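Local coordinates for gdp-l-fucose synthetase (PDB 6AQZ), which probably catalyses the NADP-dependent last step of GDP-L-fucose synthesis, at residues A[61-64]-A[68-71]; A[81-86]-A[111-116]. All blocks are in the same frame, centred on the assembly; numbering follows the deposited sequence.

Interaction 1: A[61-64]-A[68-71]; sequences GDLR and ACKQ. With NAP (NADP nicotinamide-adenine-dinucleotide phosphate), chain G.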
ATOM      1  N   GLY A  61      21.406   4.770  13.357  1.00 57.08           N
ATOM      2  CA  GLY A  61      20.076   4.596  13.911  1.00 59.71           C
ATOM      3  C   GLY A  61      19.137   3.874  12.960  1.00 53.80           C
ATOM      4  O   GLY A  61      19.192   4.097  11.750  1.00 51.22           O
ATOM      5  N   ASP A  62      18.292   2.996  13.505  1.00 50.97           N
ATOM      6  CA  ASP A  62      17.371   2.148  12.748  1.00 43.52           C
ATOM      7  C   ASP A  62      16.141   2.962  12.342  1.00 44.92           C
ATOM      8  O   ASP A  62      15.246   3.204  13.158  1.00 49.00           O
ATOM      9  CB  ASP A  62      17.012   0.928  13.598  1.00 44.25           C
ATOM     10  CG  ASP A  62      16.012  -0.026  12.914  1.00 49.45           C
ATOM     11  OD1 ASP A  62      15.658   0.162  11.719  1.00 49.07           O
ATOM     12  OD2 ASP A  62      15.559  -0.974  13.601  1.00 51.48           O
ATOM     13  N   LEU A  63      16.073   3.362  11.063  1.00 44.88           N
ATOM     14  CA  LEU A  63      15.002   4.249  10.592  1.00 46.21           C
ATOM     15  C   LEU A  63      13.628   3.573  10.543  1.00 48.42           C
ATOM     16  O   LEU A  63      12.639   4.247  10.225  1.00 45.38           O
ATOM     17  CB  LEU A  63      15.358   4.824   9.220  1.00 44.75           C
ATOM     18  CG  LEU A  63      16.704   5.580   9.163  1.00 43.54           C
ATOM     19  CD1 LEU A  63      17.040   5.992   7.745  1.00 39.08           C
ATOM     20  CD2 LEU A  63      16.718   6.802  10.080  1.00 43.22           C
ATOM     21  N   ARG A  64      13.538   2.270  10.819  1.00 47.54           N
ATOM     22  CA  ARG A  64      12.233   1.634  10.941  1.00 50.57           C
ATOM     23  C   ARG A  64      11.535   2.016  12.236  1.00 52.32           C
ATOM     24  O   ARG A  64      10.306   1.938  12.311  1.00 53.54           O
ATOM     25  CB  ARG A  64      12.379   0.116  10.870  1.00 52.26           C
ATOM     26  CG  ARG A  64      12.827  -0.382   9.527  1.00 50.91           C
ATOM     27  CD  ARG A  64      13.240  -1.837   9.584  1.00 45.72           C
ATOM     28  NE  ARG A  64      14.450  -1.995  10.376  1.00 55.86           N
ATOM     29  CZ  ARG A  64      15.003  -3.166  10.675  1.00 63.67           C
ATOM     30  NH1 ARG A  64      14.443  -4.289  10.243  1.00 67.23           N
ATOM     31  NH2 ARG A  64      16.130  -3.210  11.389  1.00 60.91           N
ATOM     32  N   ALA A  68      13.698   6.559  16.827  1.00 68.02           N
ATOM     33  CA  ALA A  68      15.064   6.635  16.318  1.00 55.91           C
ATOM     34  C   ALA A  68      15.145   7.501  15.080  1.00 54.53           C
ATOM     35  O   ALA A  68      16.164   8.147  14.823  1.00 59.20           O
ATOM     36  CB  ALA A  68      15.579   5.235  15.998  1.00 44.81           C
ATOM     37  N   CYS A  69      14.087   7.499  14.288  1.00 54.17           N
ATOM     38  CA  CYS A  69      14.070   8.268  13.064  1.00 51.47           C
ATOM     39  C   CYS A  69      14.126   9.760  13.352  1.00 54.31           C
ATOM     40  O   CYS A  69      14.747  10.514  12.599  1.00 55.50           O
ATOM     41  CB  CYS A  69      12.817   7.891  12.284  1.00 58.43           C
ATOM     42  SG  CYS A  69      12.788   8.520  10.664  1.00 65.58           S
ATOM     43  N   LYS A  70      13.528  10.196  14.461  1.00 55.44           N
ATOM     44  CA  LYS A  70      13.516  11.617  14.771  1.00 57.78           C
ATOM     45  C   LYS A  70      14.902  12.126  15.125  1.00 58.94           C
ATOM     46  O   LYS A  70      15.199  13.301  14.887  1.00 58.98           O
ATOM     47  CB  LYS A  70      12.552  11.900  15.929  1.00 58.78           C
ATOM     48  N   GLN A  71      15.772  11.254  15.641  1.00 63.01           N
ATOM     49  CA  GLN A  71      17.013  11.717  16.263  1.00 66.02           C
ATOM     50  C   GLN A  71      17.916  12.506  15.316  1.00 59.37           C
ATOM     51  O   GLN A  71      18.373  13.593  15.708  1.00 66.52           O
ATOM     52  CB  GLN A  71      17.727  10.514  16.898  1.00 70.24           C
ATOM     53  CG  GLN A  71      18.988  10.842  17.687  1.00 76.78           C
ATOM     54  CD  GLN A  71      20.246  10.876  16.828  1.00 78.63           C
ATOM     55  OE1 GLN A  71      20.314  10.245  15.764  1.00 73.51           O
ATOM     56  NE2 GLN A  71      21.254  11.623  17.288  1.00 81.76           N
TER
HETATM   57  PA  NAP G 401      22.217  -0.426  -0.759  1.00 43.59           P
HETATM   58  O1A NAP G 401      21.762  -1.786  -0.326  1.00 45.52           O
HETATM   59  O2A NAP G 401      23.486  -0.234  -1.547  1.00 46.25           O
HETATM   60  O5B NAP G 401      22.305   0.608   0.526  1.00 42.91           O
HETATM   61  C5B NAP G 401      21.024   0.735   1.036  1.00 44.44           C
HETATM   62  C4B NAP G 401      21.113   1.768   2.192  1.00 48.12           C
HETATM   63  O4B NAP G 401      19.963   1.671   3.070  1.00 47.41           O
HETATM   64  C3B NAP G 401      22.430   1.580   3.049  1.00 38.76           C
HETATM   65  O3B NAP G 401      22.925   2.832   3.442  1.00 38.01           O
HETATM   66  C2B NAP G 401      21.875   0.932   4.326  1.00 42.65           C
HETATM   67  O2B NAP G 401      22.524   1.276   5.440  1.00 43.89           O
HETATM   68  C1B NAP G 401      20.497   1.718   4.387  1.00 44.66           C
HETATM   69  N9A NAP G 401      19.556   1.093   5.310  1.00 38.77           N
HETATM   70  C8A NAP G 401      18.903  -0.113   5.154  1.00 40.46           C
HETATM   71  N7A NAP G 401      18.086  -0.413   6.189  1.00 42.81           N
HETATM   72  C5A NAP G 401      18.238   0.654   7.060  1.00 34.38           C
HETATM   73  C6A NAP G 401      17.662   0.917   8.299  1.00 40.82           C
HETATM   74  N6A NAP G 401      16.750   0.020   8.855  1.00 44.83           N
HETATM   75  N1A NAP G 401      17.943   2.058   8.975  1.00 43.61           N
HETATM   76  C2A NAP G 401      18.832   2.883   8.347  1.00 47.70           C
HETATM   77  N3A NAP G 401      19.476   2.759   7.166  1.00 41.53           N
HETATM   78  C4A NAP G 401      19.144   1.612   6.528  1.00 34.16           C
HETATM   79  O3  NAP G 401      20.882   0.029  -1.652  1.00 46.07           O
HETATM   80  PN  NAP G 401      21.228   0.973  -2.886  1.00 46.23           P
HETATM   81  O1N NAP G 401      21.986   2.191  -2.520  1.00 45.12           O
HETATM   82  O2N NAP G 401      21.472   0.211  -4.169  1.00 46.93           O
HETATM   83  O5D NAP G 401      19.671   1.661  -3.291  1.00 54.00           O
HETATM   84  C5D NAP G 401      19.284   2.658  -2.432  1.00 44.12           C
HETATM   85  C4D NAP G 401      17.986   3.160  -3.021  1.00 52.03           C
HETATM   86  O4D NAP G 401      18.079   3.040  -4.451  1.00 45.40           O
HETATM   87  C3D NAP G 401      16.817   2.163  -2.561  1.00 58.51           C
HETATM   88  O3D NAP G 401      15.687   2.898  -2.238  1.00 51.91           O
HETATM   89  C2D NAP G 401      16.601   1.282  -3.811  1.00 57.91           C
HETATM   90  O2D NAP G 401      15.296   0.901  -4.015  1.00 58.93           O
HETATM   91  C1D NAP G 401      16.973   2.290  -4.938  1.00 49.92           C
HETATM   92  N1N NAP G 401      17.293   1.560  -6.199  1.00 55.58           N
HETATM   93  C2N NAP G 401      18.482   0.846  -6.367  1.00 48.01           C
HETATM   94  C3N NAP G 401      18.722   0.155  -7.537  1.00 51.45           C
HETATM   95  C7N NAP G 401      19.996  -0.616  -7.694  1.00 47.96           C
HETATM   96  O7N NAP G 401      20.231  -1.331  -8.683  1.00 42.82           O
HETATM   97  N7N NAP G 401      20.965  -0.544  -6.688  1.00 40.82           N
HETATM   98  C4N NAP G 401      17.752   0.127  -8.656  1.00 56.85           C
HETATM   99  C5N NAP G 401      16.506   0.904  -8.380  1.00 58.35           C
HETATM  100  C6N NAP G 401      16.324   1.564  -7.234  1.00 59.32           C
HETATM  101  P2B NAP G 401      23.953   0.203   5.938  1.00 50.14           P
HETATM  102  O1X NAP G 401      24.900   0.527   4.824  1.00 51.94           O
HETATM  103  O2X NAP G 401      24.262   0.810   7.307  1.00 55.56           O
HETATM  104  O3X NAP G 401      23.288  -1.142   5.911  1.00 51.97           O

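Interaction 2: A[81-86]-A[111-116]; sequences VIHLAA and NILTCC. With NAP (NADP nicotinamide-adenine-dinucleotide phosphate), chain G.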
ATOM      1  N   VAL A  81      16.292  16.730   2.074  1.00 42.33           N
ATOM      2  CA  VAL A  81      16.433  15.326   2.410  1.00 42.33           C
ATOM      3  C   VAL A  81      16.480  14.531   1.110  1.00 44.51           C
ATOM      4  O   VAL A  81      15.621  14.703   0.235  1.00 45.46           O
ATOM      5  CB  VAL A  81      15.292  14.850   3.334  1.00 38.92           C
ATOM      6  CG1 VAL A  81      15.253  13.315   3.442  1.00 32.20           C
ATOM      7  CG2 VAL A  81      15.475  15.445   4.700  1.00 36.91           C
ATOM      8  N   ILE A  82      17.496  13.683   0.975  1.00 40.99           N
ATOM      9  CA  ILE A  82      17.539  12.678  -0.080  1.00 41.49           C
ATOM     10  C   ILE A  82      17.331  11.339   0.610  1.00 42.55           C
ATOM     11  O   ILE A  82      18.180  10.901   1.393  1.00 49.00           O
ATOM     12  CB  ILE A  82      18.856  12.696  -0.861  1.00 42.55           C
ATOM     13  CG1 ILE A  82      19.102  14.071  -1.480  1.00 42.32           C
ATOM     14  CG2 ILE A  82      18.827  11.620  -1.954  1.00 36.85           C
ATOM     15  CD1 ILE A  82      20.374  14.121  -2.289  1.00 43.94           C
ATOM     16  N   HIS A  83      16.197  10.693   0.336  1.00 44.51           N
ATOM     17  CA  HIS A  83      15.772   9.482   1.045  1.00 39.16           C
ATOM     18  C   HIS A  83      16.108   8.274   0.174  1.00 42.41           C
ATOM     19  O   HIS A  83      15.354   7.925  -0.734  1.00 39.09           O
ATOM     20  CB  HIS A  83      14.281   9.566   1.363  1.00 37.91           C
ATOM     21  CG  HIS A  83      13.695   8.297   1.894  1.00 40.34           C
ATOM     22  ND1 HIS A  83      14.361   7.485   2.792  1.00 46.78           N
ATOM     23  CD2 HIS A  83      12.485   7.724   1.691  1.00 39.90           C
ATOM     24  CE1 HIS A  83      13.598   6.451   3.092  1.00 47.66           C
ATOM     25  NE2 HIS A  83      12.449   6.578   2.446  1.00 42.30           N
ATOM     26  N   LEU A  84      17.268   7.652   0.432  1.00 44.37           N
ATOM     27  CA  LEU A  84      17.691   6.467  -0.300  1.00 43.29           C
ATOM     28  C   LEU A  84      17.580   5.185   0.518  1.00 43.54           C
ATOM     29  O   LEU A  84      17.629   4.098  -0.057  1.00 48.36           O
ATOM     30  CB  LEU A  84      19.145   6.627  -0.785  1.00 44.09           C
ATOM     31  CG  LEU A  84      19.489   7.897  -1.596  1.00 41.70           C
ATOM     32  CD1 LEU A  84      20.987   7.925  -1.916  1.00 34.73           C
ATOM     33  CD2 LEU A  84      18.700   8.074  -2.870  1.00 35.86           C
ATOM     34  N   ALA A  85      17.437   5.275   1.831  1.00 40.51           N
ATOM     35  CA  ALA A  85      17.410   4.067   2.638  1.00 32.64           C
ATOM     36  C   ALA A  85      16.210   3.211   2.253  1.00 43.40           C
ATOM     37  O   ALA A  85      15.114   3.722   1.978  1.00 40.21           O
ATOM     38  CB  ALA A  85      17.333   4.426   4.125  1.00 35.10           C
ATOM     39  N   ALA A  86      16.442   1.902   2.208  1.00 39.47           N
ATOM     40  CA  ALA A  86      15.403   0.916   1.963  1.00 37.09           C
ATOM     41  C   ALA A  86      15.879  -0.418   2.510  1.00 43.75           C
ATOM     42  O   ALA A  86      17.079  -0.667   2.626  1.00 39.36           O
ATOM     43  CB  ALA A  86      15.082   0.778   0.477  1.00 31.28           C
ATOM     44  N   ASN A 111       8.009   6.898   8.486  1.00 37.41           N
ATOM     45  CA  ASN A 111       8.741   7.700   9.463  1.00 40.23           C
ATOM     46  C   ASN A 111       9.488   8.849   8.794  1.00 42.44           C
ATOM     47  O   ASN A 111       9.420   9.992   9.256  1.00 45.85           O
ATOM     48  CB  ASN A 111       9.698   6.826  10.265  1.00 34.54           C
ATOM     49  CG  ASN A 111       8.972   5.809  11.101  1.00 43.61           C
ATOM     50  OD1 ASN A 111       7.758   5.936  11.344  1.00 47.88           O
ATOM     51  ND2 ASN A 111       9.700   4.768  11.532  1.00 39.68           N
ATOM     52  N   ILE A 112      10.210   8.559   7.702  1.00 41.93           N
ATOM     53  CA  ILE A 112      11.101   9.552   7.101  1.00 40.84           C
ATOM     54  C   ILE A 112      10.301  10.712   6.503  1.00 43.56           C
ATOM     55  O   ILE A 112      10.603  11.887   6.756  1.00 43.60           O
ATOM     56  CB  ILE A 112      12.027   8.894   6.055  1.00 42.66           C
ATOM     57  CG1 ILE A 112      13.034   7.975   6.739  1.00 42.59           C
ATOM     58  CG2 ILE A 112      12.843   9.944   5.318  1.00 43.19           C
ATOM     59  CD1 ILE A 112      14.054   8.736   7.535  1.00 50.78           C
ATOM     60  N   LEU A 113       9.266  10.407   5.713  1.00 45.76           N
ATOM     61  CA  LEU A 113       8.452  11.481   5.124  1.00 48.23           C
ATOM     62  C   LEU A 113       7.722  12.271   6.201  1.00 46.56           C
ATOM     63  O   LEU A 113       7.591  13.490   6.099  1.00 48.69           O
ATOM     64  CB  LEU A 113       7.441  10.940   4.110  1.00 43.83           C
ATOM     65  CG  LEU A 113       7.978  10.928   2.659  1.00 41.54           C
ATOM     66  CD1 LEU A 113       9.299  10.164   2.567  1.00 39.48           C
ATOM     67  CD2 LEU A 113       6.969  10.354   1.677  1.00 37.79           C
ATOM     68  N   THR A 114       7.240  11.599   7.242  1.00 43.47           N
ATOM     69  CA  THR A 114       6.623  12.329   8.343  1.00 43.38           C
ATOM     70  C   THR A 114       7.628  13.253   9.024  1.00 48.88           C
ATOM     71  O   THR A 114       7.321  14.412   9.309  1.00 54.98           O
ATOM     72  CB  THR A 114       5.979  11.355   9.336  1.00 43.67           C
ATOM     73  OG1 THR A 114       4.897  10.667   8.692  1.00 42.32           O
ATOM     74  CG2 THR A 114       5.419  12.095  10.521  1.00 40.19           C
ATOM     75  N   CYS A 115       8.838  12.769   9.285  1.00 47.28           N
ATOM     76  CA  CYS A 115       9.854  13.667   9.818  1.00 50.60           C
ATOM     77  C   CYS A 115      10.148  14.802   8.848  1.00 51.12           C
ATOM     78  O   CYS A 115      10.417  15.933   9.266  1.00 55.79           O
ATOM     79  CB  CYS A 115      11.141  12.902  10.124  1.00 52.11           C
ATOM     80  SG  CYS A 115      11.061  11.975  11.623  1.00 58.41           S
ATOM     81  N   CYS A 116      10.145  14.513   7.548  1.00 47.30           N
ATOM     82  CA  CYS A 116      10.434  15.561   6.583  1.00 53.00           C
ATOM     83  C   CYS A 116       9.417  16.677   6.684  1.00 53.28           C
ATOM     84  O   CYS A 116       9.768  17.861   6.624  1.00 55.11           O
ATOM     85  CB  CYS A 116      10.465  14.994   5.169  1.00 50.22           C
ATOM     86  SG  CYS A 116      11.916  14.051   4.862  1.00 44.93           S
TER
HETATM   87  PA  NAP G 401      22.217  -0.426  -0.759  1.00 43.59           P
HETATM   88  O1A NAP G 401      21.762  -1.786  -0.326  1.00 45.52           O
HETATM   89  O2A NAP G 401      23.486  -0.234  -1.547  1.00 46.25           O
HETATM   90  O5B NAP G 401      22.305   0.608   0.526  1.00 42.91           O
HETATM   91  C5B NAP G 401      21.024   0.735   1.036  1.00 44.44           C
HETATM   92  C4B NAP G 401      21.113   1.768   2.192  1.00 48.12           C
HETATM   93  O4B NAP G 401      19.963   1.671   3.070  1.00 47.41           O
HETATM   94  C3B NAP G 401      22.430   1.580   3.049  1.00 38.76           C
HETATM   95  O3B NAP G 401      22.925   2.832   3.442  1.00 38.01           O
HETATM   96  C2B NAP G 401      21.875   0.932   4.326  1.00 42.65           C
HETATM   97  O2B NAP G 401      22.524   1.276   5.440  1.00 43.89           O
HETATM   98  C1B NAP G 401      20.497   1.718   4.387  1.00 44.66           C
HETATM   99  N9A NAP G 401      19.556   1.093   5.310  1.00 38.77           N
HETATM  100  C8A NAP G 401      18.903  -0.113   5.154  1.00 40.46           C
HETATM  101  N7A NAP G 401      18.086  -0.413   6.189  1.00 42.81           N
HETATM  102  C5A NAP G 401      18.238   0.654   7.060  1.00 34.38           C
HETATM  103  C6A NAP G 401      17.662   0.917   8.299  1.00 40.82           C
HETATM  104  N6A NAP G 401      16.750   0.020   8.855  1.00 44.83           N
HETATM  105  N1A NAP G 401      17.943   2.058   8.975  1.00 43.61           N
HETATM  106  C2A NAP G 401      18.832   2.883   8.347  1.00 47.70           C
HETATM  107  N3A NAP G 401      19.476   2.759   7.166  1.00 41.53           N
HETATM  108  C4A NAP G 401      19.144   1.612   6.528  1.00 34.16           C
HETATM  109  O3  NAP G 401      20.882   0.029  -1.652  1.00 46.07           O
HETATM  110  PN  NAP G 401      21.228   0.973  -2.886  1.00 46.23           P
HETATM  111  O1N NAP G 401      21.986   2.191  -2.520  1.00 45.12           O
HETATM  112  O2N NAP G 401      21.472   0.211  -4.169  1.00 46.93           O
HETATM  113  O5D NAP G 401      19.671   1.661  -3.291  1.00 54.00           O
HETATM  114  C5D NAP G 401      19.284   2.658  -2.432  1.00 44.12           C
HETATM  115  C4D NAP G 401      17.986   3.160  -3.021  1.00 52.03           C
HETATM  116  O4D NAP G 401      18.079   3.040  -4.451  1.00 45.40           O
HETATM  117  C3D NAP G 401      16.817   2.163  -2.561  1.00 58.51           C
HETATM  118  O3D NAP G 401      15.687   2.898  -2.238  1.00 51.91           O
HETATM  119  C2D NAP G 401      16.601   1.282  -3.811  1.00 57.91           C
HETATM  120  O2D NAP G 401      15.296   0.901  -4.015  1.00 58.93           O
HETATM  121  C1D NAP G 401      16.973   2.290  -4.938  1.00 49.92           C
HETATM  122  N1N NAP G 401      17.293   1.560  -6.199  1.00 55.58           N
HETATM  123  C2N NAP G 401      18.482   0.846  -6.367  1.00 48.01           C
HETATM  124  C3N NAP G 401      18.722   0.155  -7.537  1.00 51.45           C
HETATM  125  C7N NAP G 401      19.996  -0.616  -7.694  1.00 47.96           C
HETATM  126  O7N NAP G 401      20.231  -1.331  -8.683  1.00 42.82           O
HETATM  127  N7N NAP G 401      20.965  -0.544  -6.688  1.00 40.82           N
HETATM  128  C4N NAP G 401      17.752   0.127  -8.656  1.00 56.85           C
HETATM  129  C5N NAP G 401      16.506   0.904  -8.380  1.00 58.35           C
HETATM  130  C6N NAP G 401      16.324   1.564  -7.234  1.00 59.32           C
HETATM  131  P2B NAP G 401      23.953   0.203   5.938  1.00 50.14           P
HETATM  132  O1X NAP G 401      24.900   0.527   4.824  1.00 51.94           O
HETATM  133  O2X NAP G 401      24.262   0.810   7.307  1.00 55.56           O
HETATM  134  O3X NAP G 401      23.288  -1.142   5.911  1.00 51.97           O

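Interaction 1: A[61-64]-A[68-71]
Asp-62 OD1 is gripped by three N-H donors. The side chain of Arg-64 reaches it with NE at 2.8 Å, a nearly straight hydrogen bond that is part of a salt bridge, on the syn side of the carboxylate and in the guanidinium plane. From above the carboxylate plane comes the backbone N of Arg-64, making an Asx turn. The third donor is the adenine amino group, NADP N6A, 3.1 Å from OD1 of Asp-62. NH2 of Arg-64 adds only a weak bond to OD2, while NH1 is held by a salt bridge to Asp-104; together these fix the guanidinium beside N6A. Next along the chain, the backbone N of Leu-63 donates to adenine N1A at 3.1 Å, so donor and acceptor on this edge of the base are both matched. With CG beside its own backbone N (chi1 -56°), Leu-63 lays CG 3.5 Å from C2A of the NADP. Behind this turn helix 66-76 packs without hydrogen bonds: Ala-68 CB rests 3.5 Å from Asp-62 O, and Cys-69 SG makes apolar contact with Leu-63 CD2. Such paired adenine bonds are typical of the extended short-chain dehydrogenase/reductase type of Rossmann domain.

Interaction 2: A[81-86]-A[111-116]
Ile-112 sets its CG2 methyl over one face of the His-83 imidazole, 4.0 Å from the ring centroid and 17° off the normal, a CH-pi contact shifted toward the ring's rim. His-83 points its CB toward the helix, and with CG anti to the backbone N (chi1 171°) the ring lies against Ile-112, with CD2 4.1 Å from Leu-113 CD1. One helical turn on, Cys-116 SG nestles against Val-81, 3.7 Å from CG1 and about as near to CB and CG2. This is the close-packed part, wholly buried; strand 81-83 and helix segment 111-116 run antiparallel (170°), their axes 10.4 Å apart at closest approach. Things are looser beyond the strand's end: Ala-85, though its CB points toward the helix, makes no contact with 111-116, and Leu-84 O accepts a weak bond from the ribose O3D of NADP. Thr-114, on the partly exposed side of the helix, packs on Leu-103 of the second subunit. No hydrogen bond crosses the contact; the imidazole bonds outside it, NE2 to Asn-109 OD1 and ND1 to Thr-30 OG1. The chemistry therefore implies that dispersion and CH-pi contacts join strand to helix, while polar bonds at both nitrogens fix the buried ring's rotation.

From the N terminus, the chain leaves strand 52-55, passes the adenine, and enters helix 66-76; interaction 1 closes that short loop, with only three residues between its segments. Helix 66-76 then leads into strand 80-83, where interaction 2 opens, spanning 24 residues before it closes on helix 98-118 within a beta-alpha-beta unit that continues to strand 123-127. The two are in series, neither nested nor crossed, with centres about 10 Å apart. They meet where Asn-111 ND2 probably hydrogen-bonds Leu-63 O and where Cys-69 packs on Ile-112. Both touch NADP, so two helices are tied to neighbouring parts of one cofactor site.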